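Local coordinates for protein GCN5-related N-acetyltransferase:Aminotransferase, class-II (Rhodopseudomonas palustris, PDB 2FIW) that binds acetyl coenzyme A and, as a member of the GNAT family, probably transfers its acetyl group to an amine of a substrate not yet identified, at residues I24-L32 with L88-G96; Y37-S47 with I146-T154. All coordinates share one frame; numbering follows the deposited sequence. Where two conformers were deposited one is given.

Interaction 1: I24-L32 with L88-G96. With ACO (acetyl coenzyme *a), chain C.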
loop_
_atom_site.group_PDB
_atom_site.type_symbol
_atom_site.label_atom_id
_atom_site.label_comp_id
_atom_site.label_asym_id
_atom_site.label_seq_id
_atom_site.Cartn_x
_atom_site.Cartn_y
_atom_site.Cartn_z
ATOM N N ILE A 24 4.063 -10.145 2.989
ATOM C CA ILE A 24 2.902 -9.698 2.194
ATOM C C ILE A 24 3.369 -8.763 1.080
ATOM O O ILE A 24 2.838 -8.781 -0.030
ATOM C CB ILE A 24 1.837 -8.965 3.082
ATOM C CG1 ILE A 24 1.062 -9.969 3.941
ATOM C CG2 ILE A 24 0.873 -8.153 2.232
ATOM C CD1 ILE A 24 0.404 -9.349 5.176
ATOM N N PHE A 25 4.364 -7.942 1.415
ATOM C CA PHE A 25 4.923 -6.916 0.553
ATOM C C PHE A 25 5.624 -7.555 -0.662
ATOM O O PHE A 25 5.313 -7.206 -1.810
ATOM C CB PHE A 25 5.863 -6.054 1.407
ATOM C CG PHE A 25 6.768 -5.119 0.637
ATOM C CD1 PHE A 25 8.082 -5.497 0.323
ATOM C CD2 PHE A 25 6.351 -3.826 0.329
ATOM C CE1 PHE A 25 8.930 -4.617 -0.345
ATOM C CE2 PHE A 25 7.172 -2.943 -0.338
ATOM C CZ PHE A 25 8.474 -3.323 -0.676
ATOM N N VAL A 26 6.529 -8.504 -0.419
ATOM C CA VAL A 26 7.224 -9.144 -1.533
ATOM C C VAL A 26 6.288 -10.024 -2.368
ATOM O O VAL A 26 6.432 -10.050 -3.587
ATOM C CB VAL A 26 8.562 -9.900 -1.156
ATOM C CG1 VAL A 26 9.285 -9.239 -0.016
ATOM C CG2 VAL A 26 8.334 -11.353 -0.892
ATOM N N ALA A 27 5.338 -10.727 -1.738
ATOM C CA ALA A 27 4.427 -11.595 -2.484
ATOM C C ALA A 27 3.460 -10.790 -3.342
ATOM O O ALA A 27 3.130 -11.183 -4.454
ATOM C CB ALA A 27 3.687 -12.501 -1.551
ATOM N N SER A 28 3.015 -9.654 -2.814
ATOM C CA SER A 28 2.147 -8.711 -3.528
ATOM C C SER A 28 2.830 -8.160 -4.786
ATOM O O SER A 28 2.231 -8.075 -5.853
ATOM C CB SER A 28 1.787 -7.561 -2.590
ATOM O OG SER A 28 0.835 -6.693 -3.172
ATOM N N ILE A 29 4.096 -7.776 -4.639
ATOM C CA ILE A 29 4.902 -7.263 -5.737
ATOM C C ILE A 29 5.189 -8.335 -6.816
ATOM O O ILE A 29 4.942 -8.108 -8.003
ATOM C CB ILE A 29 6.194 -6.632 -5.193
ATOM C CG1 ILE A 29 5.845 -5.363 -4.397
ATOM C CG2 ILE A 29 7.234 -6.373 -6.327
ATOM C CD1 ILE A 29 6.965 -4.895 -3.492
ATOM N N GLU A 30 5.717 -9.481 -6.399
ATOM C CA GLU A 30 6.029 -10.571 -7.322
ATOM C C GLU A 30 4.818 -10.902 -8.182
ATOM O O GLU A 30 4.874 -10.868 -9.420
ATOM C CB GLU A 30 6.461 -11.815 -6.543
ATOM C CG GLU A 30 7.817 -11.686 -5.844
ATOM C CD GLU A 30 8.157 -12.898 -4.995
ATOM O OE1 GLU A 30 7.228 -13.658 -4.619
ATOM O OE2 GLU A 30 9.359 -13.080 -4.696
ATOM N N GLN A 31 3.709 -11.168 -7.503
ATOM C CA GLN A 31 2.525 -11.753 -8.140
ATOM C C GLN A 31 1.538 -10.767 -8.760
ATOM O O GLN A 31 0.737 -11.173 -9.604
ATOM C CB GLN A 31 1.794 -12.706 -7.172
ATOM C CG GLN A 31 2.689 -13.843 -6.608
ATOM C CD GLN A 31 1.935 -14.847 -5.711
ATOM O OE1 GLN A 31 0.855 -15.356 -6.072
ATOM N NE2 GLN A 31 2.516 -15.146 -4.532
ATOM N N LEU A 32 1.552 -9.488 -8.371
ATOM C CA LEU A 32 0.486 -8.588 -8.853
ATOM C C LEU A 32 0.895 -7.489 -9.817
ATOM O O LEU A 32 0.051 -6.718 -10.267
ATOM C CB LEU A 32 -0.330 -8.003 -7.685
ATOM C CG LEU A 32 -0.972 -9.004 -6.718
ATOM C CD1 LEU A 32 -1.347 -8.340 -5.410
ATOM C CD2 LEU A 32 -2.183 -9.720 -7.358
ATOM N N LEU A 88 0.597 0.423 0.394
ATOM C CA LEU A 88 -0.647 -0.331 0.280
ATOM C C LEU A 88 -0.302 -1.651 -0.382
ATOM O O LEU A 88 0.055 -1.667 -1.556
ATOM C CB LEU A 88 -1.657 0.402 -0.602
ATOM C CG LEU A 88 -3.162 0.161 -0.384
ATOM C CD1 LEU A 88 -3.946 0.273 -1.690
ATOM C CD2 LEU A 88 -3.567 -1.103 0.378
ATOM N N TYR A 89 -0.383 -2.747 0.362
ATOM C CA TYR A 89 -0.008 -4.072 -0.149
ATOM C C TYR A 89 -0.952 -5.131 0.408
ATOM O O TYR A 89 -0.998 -5.373 1.614
ATOM C CB TYR A 89 1.468 -4.408 0.170
ATOM C CG TYR A 89 2.418 -3.435 -0.466
ATOM C CD1 TYR A 89 2.893 -3.645 -1.766
ATOM C CD2 TYR A 89 2.813 -2.271 0.207
ATOM C CE1 TYR A 89 3.749 -2.722 -2.385
ATOM C CE2 TYR A 89 3.668 -1.335 -0.394
ATOM C CZ TYR A 89 4.138 -1.570 -1.691
ATOM O OH TYR A 89 4.977 -0.655 -2.310
ATOM N N VAL A 90 -1.726 -5.732 -0.479
ATOM C CA VAL A 90 -2.601 -6.850 -0.141
ATOM C C VAL A 90 -1.953 -8.126 -0.649
ATOM O O VAL A 90 -1.412 -8.138 -1.749
ATOM C CB VAL A 90 -4.006 -6.665 -0.780
ATOM C CG1 VAL A 90 -4.953 -7.871 -0.446
ATOM C CG2 VAL A 90 -4.611 -5.325 -0.322
ATOM N N HIS A 91 -1.997 -9.193 0.145
ATOM C CA HIS A 91 -1.444 -10.480 -0.268
ATOM C C HIS A 91 -2.151 -10.918 -1.549
ATOM O O HIS A 91 -3.359 -10.689 -1.671
ATOM C CB HIS A 91 -1.620 -11.530 0.840
ATOM C CG HIS A 91 -0.771 -12.747 0.654
ATOM N ND1 HIS A 91 -1.203 -13.856 -0.050
ATOM C CD2 HIS A 91 0.501 -13.013 1.035
ATOM C CE1 HIS A 91 -0.235 -14.758 -0.078
ATOM N NE2 HIS A 91 0.808 -14.276 0.579
ATOM N N PRO A 92 -1.406 -11.502 -2.523
ATOM C CA PRO A 92 -2.001 -11.931 -3.803
ATOM C C PRO A 92 -3.157 -12.941 -3.676
ATOM O O PRO A 92 -4.060 -12.941 -4.492
ATOM C CB PRO A 92 -0.826 -12.554 -4.557
ATOM C CG PRO A 92 0.235 -12.754 -3.575
ATOM C CD PRO A 92 0.046 -11.760 -2.494
ATOM N N ASP A 93 -3.132 -13.772 -2.640
ATOM C CA ASP A 93 -4.219 -14.700 -2.373
ATOM C C ASP A 93 -5.506 -14.052 -1.850
ATOM O O ASP A 93 -6.534 -14.719 -1.784
ATOM C CB ASP A 93 -3.736 -15.817 -1.442
ATOM C CG ASP A 93 -2.731 -16.742 -2.130
ATOM O OD1 ASP A 93 -2.892 -16.972 -3.348
ATOM O OD2 ASP A 93 -1.779 -17.222 -1.476
ATOM N N TYR A 94 -5.467 -12.757 -1.523
ATOM C CA TYR A 94 -6.631 -12.102 -0.915
ATOM C C TYR A 94 -7.107 -10.837 -1.597
ATOM O O TYR A 94 -7.867 -10.054 -1.001
ATOM C CB TYR A 94 -6.381 -11.846 0.559
ATOM C CG TYR A 94 -6.158 -13.126 1.321
ATOM C CD1 TYR A 94 -7.234 -13.827 1.865
ATOM C CD2 TYR A 94 -4.878 -13.646 1.479
ATOM C CE1 TYR A 94 -7.045 -15.007 2.556
ATOM C CE2 TYR A 94 -4.672 -14.839 2.164
ATOM C CZ TYR A 94 -5.763 -15.510 2.698
ATOM O OH TYR A 94 -5.556 -16.676 3.394
ATOM N N VAL A 95 -6.678 -10.638 -2.841
ATOM C CA VAL A 95 -7.055 -9.450 -3.620
ATOM C C VAL A 95 -8.496 -9.592 -4.108
ATOM O O VAL A 95 -9.030 -10.697 -4.115
ATOM C CB VAL A 95 -6.053 -9.175 -4.804
ATOM C CG1 VAL A 95 -4.705 -8.785 -4.265
ATOM C CG2 VAL A 95 -5.915 -10.401 -5.719
ATOM N N GLY A 96 -9.130 -8.484 -4.481
ATOM C CA GLY A 96 -10.537 -8.496 -4.902
ATOM C C GLY A 96 -11.562 -8.784 -3.797
ATOM O O GLY A 96 -12.664 -9.272 -4.067
HETATM N N1A ACO C . -16.325 -8.852 -7.084
HETATM C C2A ACO C . -15.753 -8.118 -8.059
HETATM N N3A ACO C . -14.876 -7.136 -7.776
HETATM C C4A ACO C . -14.516 -6.834 -6.488
HETATM C C5A ACO C . -15.060 -7.545 -5.431
HETATM C C6A ACO C . -16.032 -8.627 -5.773
HETATM N N6A ACO C . -16.617 -9.373 -4.803
HETATM N N7A ACO C . -14.539 -7.042 -4.289
HETATM C C8A ACO C . -13.688 -6.045 -4.633
HETATM N N9A ACO C . -13.687 -5.920 -5.968
HETATM C C1B ACO C . -12.909 -4.976 -6.815
HETATM C C2B ACO C . -13.127 -3.505 -6.514
HETATM O O2B ACO C . -14.297 -3.014 -7.172
HETATM C C3B ACO C . -11.859 -2.888 -7.080
HETATM O O3B ACO C . -12.051 -2.434 -8.421
HETATM P P3B ACO C . -11.150 -1.255 -9.073
HETATM O O7A ACO C . -9.787 -1.853 -9.403
HETATM O O8A ACO C . -11.070 -0.199 -7.995
HETATM O O9A ACO C . -11.965 -0.858 -10.285
HETATM C C4B ACO C . -10.808 -4.006 -7.050
HETATM O O4B ACO C . -11.497 -5.214 -6.725
HETATM C C5B ACO C . -9.717 -3.767 -6.006
HETATM O O5B ACO C . -10.354 -3.398 -4.774
HETATM P P1A ACO C . -9.970 -4.051 -3.355
HETATM O O1A ACO C . -10.410 -5.500 -3.326
HETATM O O2A ACO C . -10.484 -3.066 -2.330
HETATM O O3A ACO C . -8.358 -3.944 -3.406
HETATM P P2A ACO C . -7.374 -5.177 -3.189
HETATM O O4A ACO C . -7.475 -6.068 -4.396
HETATM O O5A ACO C . -7.641 -5.736 -1.821
HETATM O O6A ACO C . -5.912 -4.478 -3.165
HETATM C CBP ACO C . -3.985 -3.326 -4.240
HETATM C CCP ACO C . -5.506 -3.400 -4.021
HETATM C CDP ACO C . -3.721 -2.250 -5.287
HETATM C CEP ACO C . -3.291 -2.973 -2.934
HETATM C CAP ACO C . -3.417 -4.689 -4.704
HETATM O OAP ACO C . -3.853 -5.023 -6.033
HETATM C C9P ACO C . -1.913 -4.911 -4.576
HETATM O O9P ACO C . -1.402 -5.396 -3.449
HETATM N N8P ACO C . -1.152 -4.661 -5.560
HETATM C C7P ACO C . 0.300 -4.839 -5.700
HETATM C C6P ACO C . 1.136 -3.873 -4.858
HETATM C C5P ACO C . 0.827 -2.469 -5.283
HETATM O O5P ACO C . 0.736 -2.173 -6.468
HETATM N N4P ACO C . 0.650 -1.594 -4.305
HETATM C C3P ACO C . 0.316 -0.195 -4.478
HETATM C C2P ACO C . 1.619 0.561 -4.682
HETATM S S1P ACO C . 1.192 2.231 -4.364
HETATM C C ACO C . 1.810 2.544 -2.848
HETATM O O ACO C . 2.026 1.627 -2.064
HETATM C CH3 ACO C . 2.070 3.801 -2.521
#
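Phe25 turns an edge toward the face of Tyr89 in a T-shaped pair. The ring centroids are 4.8 Å apart and the planes stand at 65°. With chi1 at 167°, Phe25 CG points away from its own amide nitrogen, and CD2 lies over the centre of the tyrosine ring. Ile29 CD1 sits over one face of Phe25, and Ile29 CG1 also touches Tyr89 CE1. The Tyr89 hydroxyl is probably hydrogen-bonded to Trp45 NE1.

Packing continues along the strand and past its end. Ile24 CG2 lies 3.4 Å from the carbonyl oxygen Tyr89 O. The Pro92 ring packs against the helix, with CD 3.8 Å from Ala27 CB. The extended Gln31 chain crosses Pro92 at about a right angle, and its CD comes 3.4 Å from Pro92 CG. Leu32 CD1 meets Val95 CG1 at 3.6 Å.

Helix 18-32 and strand 84-90 here form one side of the acetyl coenzyme A site of the GNAT fold. The helix segment crosses the strand segment at 81°. In this fold the cofactor's pantetheine arm runs beside the fourth strand, and its pyrophosphate meets the loop that follows.

The polar contacts centre on the cofactor. Val90 N donates to its O9P at 3.0 Å, and Ser28 OG lies 2.6 Å from the same oxygen. Val90 O is also close to Ser28 OG, but the proton's acceptor is not settled. Leu88 O accepts from N4P, while Leu88 N gives only a weak bond to the acetyl oxygen. Gly96 N donates to phosphate oxygen O4A at 2.9 Å, nearly straight.

Interaction 2: Y37-S47 with I146-T154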
loop_
_atom_site.group_PDB
_atom_site.type_symbol
_atom_site.label_atom_id
_atom_site.label_comp_id
_atom_site.label_asym_id
_atom_site.label_seq_id
_atom_site.Cartn_x
_atom_site.Cartn_y
_atom_site.Cartn_z
ATOM N N TYR A 37 5.352 -4.035 -14.743
ATOM C CA TYR A 37 6.745 -3.979 -14.322
ATOM C C TYR A 37 7.467 -5.238 -14.734
ATOM O O TYR A 37 6.952 -6.337 -14.529
ATOM C CB TYR A 37 6.879 -3.724 -12.792
ATOM C CG TYR A 37 6.289 -2.400 -12.388
ATOM C CD1 TYR A 37 4.955 -2.298 -11.968
ATOM C CD2 TYR A 37 7.035 -1.228 -12.499
ATOM C CE1 TYR A 37 4.396 -1.054 -11.637
ATOM C CE2 TYR A 37 6.483 0.013 -12.179
ATOM C CZ TYR A 37 5.176 0.093 -11.740
ATOM O OH TYR A 37 4.662 1.328 -11.425
ATOM N N SER A 38 8.659 -5.081 -15.312
ATOM C CA SER A 38 9.458 -6.239 -15.707
ATOM C C SER A 38 10.149 -6.887 -14.506
ATOM O O SER A 38 10.302 -6.267 -13.469
ATOM C CB SER A 38 10.428 -5.910 -16.862
ATOM O OG SER A 38 11.395 -4.919 -16.532
ATOM N N GLU A 39 10.515 -8.150 -14.697
ATOM C CA GLU A 39 11.245 -8.996 -13.757
ATOM C C GLU A 39 12.247 -8.283 -12.817
ATOM O O GLU A 39 12.246 -8.504 -11.598
ATOM C CB GLU A 39 11.939 -10.113 -14.557
ATOM C CG GLU A 39 12.653 -9.647 -15.864
ATOM C CD GLU A 39 11.814 -9.752 -17.169
ATOM O OE1 GLU A 39 10.579 -9.491 -17.181
ATOM O OE2 GLU A 39 12.433 -10.072 -18.211
ATOM N N GLU A 40 13.085 -7.430 -13.394
ATOM C CA GLU A 40 14.141 -6.730 -12.681
ATOM C C GLU A 40 13.623 -5.553 -11.852
ATOM O O GLU A 40 14.152 -5.260 -10.778
ATOM C CB GLU A 40 15.189 -6.230 -13.668
ATOM C CG GLU A 40 16.205 -7.256 -14.108
ATOM C CD GLU A 40 17.429 -6.598 -14.762
ATOM O OE1 GLU A 40 17.963 -5.623 -14.183
ATOM O OE2 GLU A 40 17.852 -7.055 -15.849
ATOM N N GLN A 41 12.619 -4.861 -12.387
ATOM C CA GLN A 41 11.921 -3.806 -11.669
ATOM C C GLN A 41 11.259 -4.359 -10.401
ATOM O O GLN A 41 11.424 -3.802 -9.309
ATOM C CB GLN A 41 10.880 -3.159 -12.566
ATOM C CG GLN A 41 11.478 -2.320 -13.684
ATOM C CD GLN A 41 10.424 -1.720 -14.562
ATOM O OE1 GLN A 41 9.593 -2.429 -15.134
ATOM N NE2 GLN A 41 10.438 -0.401 -14.674
ATOM N N GLN A 42 10.542 -5.474 -10.550
ATOM C CA GLN A 42 9.888 -6.157 -9.424
ATOM C C GLN A 42 10.880 -6.596 -8.352
ATOM O O GLN A 42 10.568 -6.541 -7.165
ATOM C CB GLN A 42 9.102 -7.376 -9.914
ATOM C CG GLN A 42 7.962 -7.067 -10.872
ATOM C CD GLN A 42 7.347 -8.331 -11.448
ATOM O OE1 GLN A 42 8.057 -9.256 -11.839
ATOM N NE2 GLN A 42 6.026 -8.374 -11.504
ATOM N N GLU A 43 12.067 -7.019 -8.777
ATOM C CA GLU A 43 13.106 -7.484 -7.863
ATOM C C GLU A 43 13.696 -6.346 -7.036
ATOM O O GLU A 43 13.961 -6.519 -5.850
ATOM C CB GLU A 43 14.215 -8.238 -8.622
ATOM C CG GLU A 43 13.810 -9.647 -9.077
ATOM C CD GLU A 43 14.670 -10.220 -10.217
ATOM O OE1 GLU A 43 15.680 -9.592 -10.628
ATOM O OE2 GLU A 43 14.316 -11.317 -10.705
ATOM N N ALA A 44 13.906 -5.192 -7.667
ATOM C CA ALA A 44 14.411 -4.005 -6.979
ATOM C C ALA A 44 13.382 -3.435 -6.002
ATOM O O ALA A 44 13.711 -3.108 -4.874
ATOM C CB ALA A 44 14.820 -2.952 -7.977
ATOM N N TRP A 45 12.141 -3.316 -6.465
ATOM C CA TRP A 45 11.010 -2.905 -5.636
ATOM C C TRP A 45 10.908 -3.793 -4.376
ATOM O O TRP A 45 10.955 -3.269 -3.270
ATOM C CB TRP A 45 9.733 -2.973 -6.469
ATOM C CG TRP A 45 8.497 -2.419 -5.857
ATOM C CD1 TRP A 45 8.319 -1.951 -4.565
ATOM C CD2 TRP A 45 7.228 -2.320 -6.494
ATOM N NE1 TRP A 45 7.015 -1.550 -4.383
ATOM C CE2 TRP A 45 6.321 -1.769 -5.551
ATOM C CE3 TRP A 45 6.765 -2.628 -7.781
ATOM C CZ2 TRP A 45 4.968 -1.528 -5.861
ATOM C CZ3 TRP A 45 5.423 -2.389 -8.084
ATOM C CH2 TRP A 45 4.542 -1.850 -7.123
ATOM N N ALA A 46 10.789 -5.117 -4.553
ATOM C CA ALA A 46 10.712 -6.065 -3.436
ATOM C C ALA A 46 11.937 -6.079 -2.532
ATOM O O ALA A 46 11.836 -6.410 -1.352
ATOM C CB ALA A 46 10.473 -7.463 -3.947
ATOM N N SER A 47 13.097 -5.740 -3.082
ATOM C CA SER A 47 14.341 -5.879 -2.352
ATOM C C SER A 47 14.357 -4.919 -1.173
ATOM O O SER A 47 15.264 -4.974 -0.357
ATOM C CB SER A 47 15.575 -5.662 -3.267
ATOM O OG SER A 47 15.888 -4.270 -3.408
ATOM N N ILE A 146 15.010 2.932 -7.456
ATOM C CA ILE A 146 14.990 1.994 -6.342
ATOM C C ILE A 146 16.021 0.934 -6.637
ATOM O O ILE A 146 15.923 0.253 -7.658
ATOM C CB ILE A 146 13.628 1.243 -6.174
ATOM C CG1 ILE A 146 12.468 2.205 -5.948
ATOM C CG2 ILE A 146 13.706 0.230 -5.004
ATOM C CD1 ILE A 146 11.086 1.523 -5.962
ATOM N N ASN A 147 16.996 0.782 -5.742
ATOM C CA ASN A 147 18.012 -0.261 -5.867
ATOM C C ASN A 147 18.596 -0.379 -7.277
ATOM O O ASN A 147 18.747 -1.485 -7.821
ATOM C CB ASN A 147 17.454 -1.609 -5.408
ATOM C CG ASN A 147 18.526 -2.508 -4.858
ATOM O OD1 ASN A 147 19.595 -2.035 -4.464
ATOM N ND2 ASN A 147 18.262 -3.811 -4.825
ATOM N N GLY A 148 18.893 0.774 -7.873
ATOM C CA GLY A 148 19.510 0.835 -9.192
ATOM C C GLY A 148 18.585 0.591 -10.374
ATOM O O GLY A 148 19.052 0.460 -11.504
ATOM N N GLU A 149 17.280 0.515 -10.119
ATOM C CA GLU A 149 16.287 0.386 -11.183
ATOM C C GLU A 149 15.431 1.632 -11.247
ATOM O O GLU A 149 15.258 2.300 -10.235
ATOM C CB GLU A 149 15.384 -0.826 -10.946
ATOM C CG GLU A 149 16.053 -2.155 -11.200
ATOM C CD GLU A 149 15.978 -2.562 -12.654
ATOM O OE1 GLU A 149 16.997 -3.020 -13.177
ATOM O OE2 GLU A 149 14.906 -2.416 -13.281
ATOM N N TRP A 150 14.897 1.929 -12.430
ATOM C CA TRP A 150 13.903 2.971 -12.586
ATOM C C TRP A 150 12.500 2.352 -12.754
ATOM O O TRP A 150 12.310 1.390 -13.518
ATOM C CB TRP A 150 14.240 3.900 -13.762
ATOM C CG TRP A 150 15.492 4.787 -13.573
ATOM C CD1 TRP A 150 16.239 4.958 -12.425
ATOM C CD2 TRP A 150 16.092 5.639 -14.562
ATOM N NE1 TRP A 150 17.277 5.844 -12.655
ATOM C CE2 TRP A 150 17.207 6.276 -13.955
ATOM C CE3 TRP A 150 15.811 5.908 -15.910
ATOM C CZ2 TRP A 150 18.034 7.176 -14.654
ATOM C CZ3 TRP A 150 16.638 6.805 -16.598
ATOM C CH2 TRP A 150 17.732 7.426 -15.964
ATOM N N LEU A 151 11.528 2.912 -12.031
ATOM C CA LEU A 151 10.160 2.416 -12.028
ATOM C C LEU A 151 9.251 3.614 -12.147
ATOM O O LEU A 151 9.448 4.607 -11.442
ATOM C CB LEU A 151 9.856 1.659 -10.727
ATOM C CG LEU A 151 10.188 0.180 -10.570
ATOM C CD1 LEU A 151 11.655 -0.070 -10.246
ATOM C CD2 LEU A 151 9.354 -0.403 -9.465
ATOM N N ALA A 152 8.269 3.538 -13.043
ATOM C CA ALA A 152 7.295 4.618 -13.198
ATOM C C ALA A 152 6.241 4.543 -12.093
ATOM O O ALA A 152 5.971 3.462 -11.554
ATOM C CB ALA A 152 6.637 4.559 -14.551
ATOM N N ASN A 153 5.687 5.704 -11.743
ATOM C CA ASN A 153 4.463 5.794 -10.963
ATOM C C ASN A 153 3.803 7.129 -11.216
ATOM O O ASN A 153 4.307 7.924 -11.995
ATOM C CB ASN A 153 4.669 5.514 -9.454
ATOM C CG ASN A 153 5.562 6.529 -8.770
ATOM O OD1 ASN A 153 5.411 7.739 -8.942
ATOM N ND2 ASN A 153 6.489 6.031 -7.969
ATOM N N THR A 154 2.658 7.357 -10.588
ATOM C CA THR A 154 1.904 8.578 -10.782
ATOM C C THR A 154 1.490 9.125 -9.424
ATOM O O THR A 154 0.919 8.402 -8.586
ATOM C CB THR A 154 0.641 8.327 -11.643
ATOM O OG1 THR A 154 0.976 7.487 -12.745
ATOM C CG2 THR A 154 0.070 9.622 -12.194
HETATM O O HOH W 1 8.553 1.327 -14.918
#
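Gln41 and Tyr37 each hydrogen-bond a strand carbonyl, joining helix 39-46 and the residues just before it to strand 149-154. The strand belongs to the C-terminal beta hairpin of the GNAT fold, 137-146 with 149-159, closed by a type I' turn from Ile146 to Glu149. Helix and strand segments cross at 97°.

The Gln41 amide is used at both ends. NE2 donates to Trp150 O at 2.8 Å, and this acceptor lies in the amide plane. NE2 also donates to a water, which accepts from Ala152 N as well. Ser38 N donates to Gln41 OE1 at 2.8 Å, on a lone pair. These bonds fix the rotation of the amide.

Tyr37 OH donates to Ala152 O, which lies at the ring edge, and the hydroxyl is tilted 28° from the carbonyl plane. The same hydroxyl oxygen accepts from Asp125 N. Trp45 CZ3 lies over one face of the Tyr37 ring, offset toward its rim.

Leu151 touches three residues of the helix side. Its CD2 meets Tyr37 CD2 and, at 3.8 Å, Trp45 CE3. Its CD1 reaches Gln41 CB. Near the turn, Ala44 CB packs on Glu149 CG at 3.5 Å, and Ile146 CG2 lies against Ala44 O.

Glu40 OE1 and Glu149 OE1 are 3.0 Å apart, two acceptors with no hydrogen bond between them. If both carboxylates are charged, they should repel. Ser47 OG donates back to Ala44 O and lies 2.8 Å from Asn147 ND2.

Overall arrangement
Interaction 1 lies nearer the centre of the chain, and six of its twelve touching residues are buried. Interaction 2 lies farther out, toward the hairpin turn, with four of thirteen touching residues buried. Both join a helix to the same mixed sheet, but to different strands, 84-90 and 149-159. The helices, 18-32 and 39-46, are consecutive. Rings and aliphatic chains dominate interaction 1, where Leu88 and Val90 use backbone groups to bind the cofactor. Interaction 2 relies more on side-chain bonds to strand carbonyls and on a water. The two contacts meet at Trp45, which lies against Tyr89 and Ile29 and also touches acetyl coenzyme A.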